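Local coordinates for protein exotoxin 5 (Staphylococcus aureus subsp. aureus COL, PDB 3R2I) that is of unknown function but, as a secreted superantigen-like exotoxin of two domains, probably acts on components of the host immune system, at residues A[90-93]-A[98-101]; A[101-106]-A[231-236]. All blocks are in the same frame, centred on the assembly; numbering follows the deposited sequence.

Interaction 1: A[90-93]-A[98-101]; sequences LNFK and AFKV
Phe92 and Phe99 meet through different first torsions: Phe92 CG sits between its own backbone N and carbonyl carbon (chi1 64°), which swings the ring across toward strand 97-103, while Phe99 CG stays beside its backbone N. The two ring planes are only 21° apart but slid so far that they barely overlap, touching at their near ends, where Phe92 CE1 lies 3.6 Å from Phe99 CD2. In addition, Phe99 CB rests over one face of the Phe92 ring in a CH-pi contact, 3.8 Å from its centroid. Val101 CG2 approaches the same ring obliquely, 3.7 Å from Phe92 CE2, so flat and branched apolar side chains fill this face of the hairpin together with Leu90.

Asn91 and Lys100 lie side by side on the other face. The long lysine chain bends at chi3 and chi4, folding NZ back to Asn91 OD1 at 2.9 Å, where it is tilted 34° from the amide carbonyl plane. An amide suits this place because OD1 accepts from both Lys100 NZ and a water that also donates to Phe99 O, while ND2 donates to Glu82. Lys93 CG also touches Ala98 CB on this face.

Antiparallel backbone bonding fixes the register, with Leu90-Val101 and Phe92-Phe99 as hydrogen-bonded pairs; the bond from Phe99 N to Phe92 O is short at 2.6 Å and nearly straight.

Within the OB-fold domain, this hairpin is flanked by strand 77-84, which carries Glu82, and by strand 133-141, which pairs with 97-103; Val120 of strand 118-120 packs against Phe92 and Val101.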
loop_
_atom_site.group_PDB
_atom_site.type_symbol
_atom_site.label_atom_id
_atom_site.label_comp_id
_atom_site.label_asym_id
_atom_site.label_seq_id
_atom_site.Cartn_x
_atom_site.Cartn_y
_atom_site.Cartn_z
ATOM N N LEU A 90 -9.334 -12.680 7.439
ATOM C CA LEU A 90 -8.580 -12.770 8.673
ATOM C C LEU A 90 -9.211 -11.806 9.672
ATOM O O LEU A 90 -9.201 -10.614 9.469
ATOM C CB LEU A 90 -7.116 -12.385 8.454
ATOM C CG LEU A 90 -6.282 -13.244 7.495
ATOM C CD1 LEU A 90 -4.884 -12.669 7.404
ATOM C CD2 LEU A 90 -6.221 -14.754 7.898
ATOM N N ASN A 91 -9.843 -12.325 10.712
ATOM C CA ASN A 91 -10.426 -11.463 11.722
ATOM C C ASN A 91 -9.530 -11.390 12.946
ATOM O O ASN A 91 -9.146 -12.429 13.500
ATOM C CB ASN A 91 -11.762 -12.009 12.179
ATOM C CG ASN A 91 -12.799 -11.911 11.134
ATOM O OD1 ASN A 91 -13.003 -10.832 10.567
ATOM N ND2 ASN A 91 -13.538 -13.003 10.919
ATOM N N PHE A 92 -9.214 -10.175 13.364
ATOM C CA PHE A 92 -8.403 -9.961 14.543
ATOM C C PHE A 92 -8.561 -8.496 15.027
ATOM O O PHE A 92 -9.133 -7.651 14.314
ATOM C CB PHE A 92 -6.939 -10.272 14.236
ATOM C CG PHE A 92 -6.326 -9.363 13.202
ATOM C CD1 PHE A 92 -5.648 -8.204 13.595
ATOM C CD2 PHE A 92 -6.389 -9.685 11.845
ATOM C CE1 PHE A 92 -5.072 -7.353 12.666
ATOM C CE2 PHE A 92 -5.830 -8.822 10.873
ATOM C CZ PHE A 92 -5.184 -7.651 11.275
ATOM N N LYS A 93 -8.061 -8.255 16.242
ATOM C CA LYS A 93 -8.059 -6.967 16.914
ATOM C C LYS A 93 -6.675 -6.615 17.443
ATOM O O LYS A 93 -5.882 -7.482 17.737
ATOM C CB LYS A 93 -8.996 -6.983 18.114
ATOM C CG LYS A 93 -10.386 -7.401 17.776
ATOM C CD LYS A 93 -11.368 -7.189 18.933
ATOM C CE LYS A 93 -11.609 -5.702 19.254
ATOM N NZ LYS A 93 -12.740 -5.564 20.234
ATOM N N ALA A 98 -10.675 -3.426 15.372
ATOM C CA ALA A 98 -10.997 -4.756 14.867
ATOM C C ALA A 98 -10.780 -4.679 13.369
ATOM O O ALA A 98 -11.152 -3.718 12.708
ATOM C CB ALA A 98 -12.416 -5.150 15.200
ATOM N N PHE A 99 -10.108 -5.678 12.855
ATOM C CA PHE A 99 -9.757 -5.727 11.485
ATOM C C PHE A 99 -10.353 -6.957 10.789
ATOM O O PHE A 99 -10.493 -8.007 11.396
ATOM C CB PHE A 99 -8.225 -5.788 11.411
ATOM C CG PHE A 99 -7.530 -4.533 11.921
ATOM C CD1 PHE A 99 -7.322 -3.454 11.076
ATOM C CD2 PHE A 99 -7.060 -4.449 13.209
ATOM C CE1 PHE A 99 -6.649 -2.302 11.521
ATOM C CE2 PHE A 99 -6.407 -3.286 13.661
ATOM C CZ PHE A 99 -6.211 -2.221 12.809
ATOM N N LYS A 100 -10.715 -6.803 9.528
ATOM C CA LYS A 100 -11.218 -7.908 8.717
ATOM C C LYS A 100 -10.452 -7.805 7.396
ATOM O O LYS A 100 -10.703 -6.927 6.590
ATOM C CB LYS A 100 -12.747 -7.889 8.569
ATOM C CG LYS A 100 -13.276 -8.961 7.596
ATOM C CD LYS A 100 -14.805 -9.007 7.511
ATOM C CE LYS A 100 -15.494 -9.917 8.588
ATOM N NZ LYS A 100 -15.519 -9.538 10.007
ATOM N N VAL A 101 -9.450 -8.671 7.222
ATOM C CA VAL A 101 -8.584 -8.632 6.050
ATOM C C VAL A 101 -8.967 -9.711 5.061
ATOM O O VAL A 101 -8.897 -10.905 5.374
ATOM C CB VAL A 101 -7.125 -8.730 6.486
ATOM C CG1 VAL A 101 -6.172 -8.632 5.271
ATOM C CG2 VAL A 101 -6.822 -7.605 7.472
HETATM O O HOH W 1 -13.116 -8.661 12.272
#

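Interaction 2: A[101-106]-A[231-236]; sequences VFLLGD and RMFDVM
The ring of Phe233 meets segment 101-106 with Leu104 O over one face, 3.8 Å above the plane and displaced toward the rim, whereas Phe102 O lies at the edge near the ring plane, 3.5 Å from Phe233 CZ. The CA of Leu103 comes in obliquely, neither over the face nor at the edge. The far end of the ring, CE1, CZ and CE2, thus abuts backbone atoms of residues 102-104, with Leu104 CB beside it.

With CG beside the backbone N (chi1 -61°), Phe233 extends its ring from the turn 231-234 toward the other segment. The turn is held by a backbone bond from Asp234 N to Arg231 O. Of the ring atoms, CZ makes the shortest approach, at 3.4 Å from Leu104 N. The aliphatic share is lighter: Leu104 CB lies 4.1 Å from Phe233 CZ, and Leu103 CD2 reaches only to 4.3 Å from Phe233 CE1, since the CB of Leu103 points away from segment 231-236. A long, rigid aromatic suits this place because it can span the 8.4 Å between Leu103 CA and Phe233 CA.

Val136 of strand 133-141 packs against both Leu104 and Phe233, and Asp107 also touches the Phe233 side chain. A backbone bond between Met232 and Gly138 ties the turn to that same strand. The contact thus joins the OB-fold domain to the beta-grasp domain, the two-domain plan of the superantigen family.

No hydrogen bond links the two segments. Phe102 O, facing the weakly positive C-H edge, is probably mildly favourable, whereas Leu104 O over the face probably gains little; cohesion is therefore mainly dispersion and burial of the aromatic ring.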
loop_
_atom_site.group_PDB
_atom_site.type_symbol
_atom_site.label_atom_id
_atom_site.label_comp_id
_atom_site.label_asym_id
_atom_site.label_seq_id
_atom_site.Cartn_x
_atom_site.Cartn_y
_atom_site.Cartn_z
ATOM N N VAL A 101 -9.450 -8.671 7.222
ATOM C CA VAL A 101 -8.584 -8.632 6.050
ATOM C C VAL A 101 -8.967 -9.711 5.061
ATOM O O VAL A 101 -8.897 -10.905 5.374
ATOM C CB VAL A 101 -7.125 -8.730 6.486
ATOM C CG1 VAL A 101 -6.172 -8.632 5.271
ATOM C CG2 VAL A 101 -6.822 -7.605 7.472
ATOM N N PHE A 102 -9.392 -9.269 3.874
ATOM C CA PHE A 102 -9.875 -10.160 2.820
ATOM C C PHE A 102 -8.728 -10.792 2.080
ATOM O O PHE A 102 -7.663 -10.162 1.891
ATOM C CB PHE A 102 -10.805 -9.420 1.839
ATOM C CG PHE A 102 -12.144 -9.080 2.418
ATOM C CD1 PHE A 102 -12.273 -8.109 3.411
ATOM C CD2 PHE A 102 -13.284 -9.729 1.998
ATOM C CE1 PHE A 102 -13.508 -7.816 3.979
ATOM C CE2 PHE A 102 -14.533 -9.437 2.569
ATOM C CZ PHE A 102 -14.644 -8.477 3.552
ATOM N N LEU A 103 -8.937 -12.054 1.713
ATOM C CA LEU A 103 -7.971 -12.847 0.974
ATOM C C LEU A 103 -8.660 -13.192 -0.319
ATOM O O LEU A 103 -9.669 -13.879 -0.338
ATOM C CB LEU A 103 -7.603 -14.094 1.751
ATOM C CG LEU A 103 -7.113 -13.862 3.185
ATOM C CD1 LEU A 103 -7.045 -15.228 3.952
ATOM C CD2 LEU A 103 -5.772 -13.155 3.124
ATOM N N LEU A 104 -8.117 -12.657 -1.394
ATOM C CA LEU A 104 -8.678 -12.784 -2.714
ATOM C C LEU A 104 -7.630 -13.282 -3.685
ATOM O O LEU A 104 -6.437 -13.253 -3.404
ATOM C CB LEU A 104 -9.187 -11.403 -3.187
ATOM C CG LEU A 104 -10.256 -10.717 -2.330
ATOM C CD1 LEU A 104 -10.402 -9.250 -2.722
ATOM C CD2 LEU A 104 -11.620 -11.478 -2.418
ATOM N N GLY A 105 -8.117 -13.753 -4.819
ATOM C CA GLY A 105 -7.282 -14.237 -5.920
ATOM C C GLY A 105 -6.360 -15.367 -5.565
ATOM O O GLY A 105 -6.765 -16.319 -4.920
ATOM N N ASP A 106 -5.111 -15.245 -6.002
ATOM C CA ASP A 106 -4.107 -16.258 -5.739
ATOM C C ASP A 106 -3.906 -16.522 -4.234
ATOM O O ASP A 106 -3.534 -17.635 -3.858
ATOM C CB ASP A 106 -2.761 -15.868 -6.380
ATOM C CG ASP A 106 -2.770 -15.942 -7.924
ATOM O OD1 ASP A 106 -3.686 -16.557 -8.535
ATOM O OD2 ASP A 106 -1.820 -15.386 -8.529
ATOM N N ARG A 231 -3.028 -6.906 -6.727
ATOM C CA ARG A 231 -1.690 -6.421 -6.468
ATOM C C ARG A 231 -1.526 -5.992 -5.019
ATOM O O ARG A 231 -0.432 -5.778 -4.541
ATOM C CB ARG A 231 -1.334 -5.338 -7.455
ATOM C CG ARG A 231 -1.336 -5.875 -8.900
ATOM C CD ARG A 231 -1.068 -4.743 -9.893
ATOM N NE ARG A 231 0.303 -4.238 -9.844
ATOM C CZ ARG A 231 0.734 -3.109 -10.427
ATOM N NH1 ARG A 231 -0.105 -2.271 -11.033
ATOM N NH2 ARG A 231 2.023 -2.787 -10.370
ATOM N N MET A 232 -2.623 -5.922 -4.301
ATOM C CA MET A 232 -2.583 -5.584 -2.892
ATOM C C MET A 232 -1.996 -6.733 -2.053
ATOM O O MET A 232 -1.820 -6.583 -0.826
ATOM C CB MET A 232 -3.983 -5.227 -2.397
ATOM C CG MET A 232 -4.514 -3.934 -2.957
ATOM S SD MET A 232 -6.113 -3.533 -2.280
ATOM C CE MET A 232 -6.396 -1.998 -3.194
ATOM N N PHE A 233 -1.702 -7.869 -2.693
ATOM C CA PHE A 233 -1.072 -9.003 -1.996
ATOM C C PHE A 233 0.413 -9.135 -2.285
ATOM O O PHE A 233 1.099 -9.836 -1.565
ATOM C CB PHE A 233 -1.768 -10.319 -2.323
ATOM C CG PHE A 233 -3.196 -10.324 -1.911
ATOM C CD1 PHE A 233 -3.568 -10.815 -0.680
ATOM C CD2 PHE A 233 -4.147 -9.726 -2.710
ATOM C CE1 PHE A 233 -4.877 -10.758 -0.278
ATOM C CE2 PHE A 233 -5.473 -9.669 -2.316
ATOM C CZ PHE A 233 -5.847 -10.188 -1.120
ATOM N N ASP A 234 0.907 -8.480 -3.337
ATOM C CA ASP A 234 2.324 -8.563 -3.663
ATOM C C ASP A 234 3.166 -7.949 -2.559
ATOM O O ASP A 234 2.862 -6.884 -2.015
ATOM C CB ASP A 234 2.659 -7.836 -4.952
ATOM C CG ASP A 234 1.968 -8.403 -6.158
ATOM O OD1 ASP A 234 1.173 -9.359 -6.060
ATOM O OD2 ASP A 234 2.244 -7.858 -7.237
ATOM N N VAL A 235 4.297 -8.588 -2.360
ATOM C CA VAL A 235 5.253 -8.283 -1.331
ATOM C C VAL A 235 6.674 -8.225 -1.911
ATOM O O VAL A 235 6.928 -8.786 -2.973
ATOM C CB VAL A 235 5.059 -9.416 -0.312
ATOM C CG1 VAL A 235 6.332 -10.203 0.015
ATOM C CG2 VAL A 235 4.206 -8.993 0.802
ATOM N N MET A 236 7.584 -7.532 -1.228
ATOM C CA MET A 236 8.974 -7.460 -1.671
ATOM C C MET A 236 9.876 -7.122 -0.478
ATOM O O MET A 236 9.384 -6.669 0.539
ATOM C CB MET A 236 9.112 -6.375 -2.727
ATOM C CG MET A 236 8.995 -4.970 -2.147
ATOM S SD MET A 236 8.713 -3.684 -3.393
ATOM C CE MET A 236 6.973 -4.004 -3.764
#

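Strand 97-103 carries both contacts in succession: interaction 1 uses it as half of a hairpin, and interaction 2 follows it into the loop beyond. Val101 lies in both segments but touches only across interaction 1, while the contacts of interaction 2 begin at Phe102. Their centres are 15 Å apart, yet they touch through packing of Leu90 CD2 on Leu103 CD1 at 4.1 Å. Ile139 of strand 133-141 meets Leu90, Val101 and Leu103, joining the apolar side of the hairpin to the region near the domain junction. Interaction 1 is thus internal to the OB-fold sheet, whereas interaction 2 sets the end of strand 97-103 and the loop after it against Phe233, from the beta-grasp part of the chain.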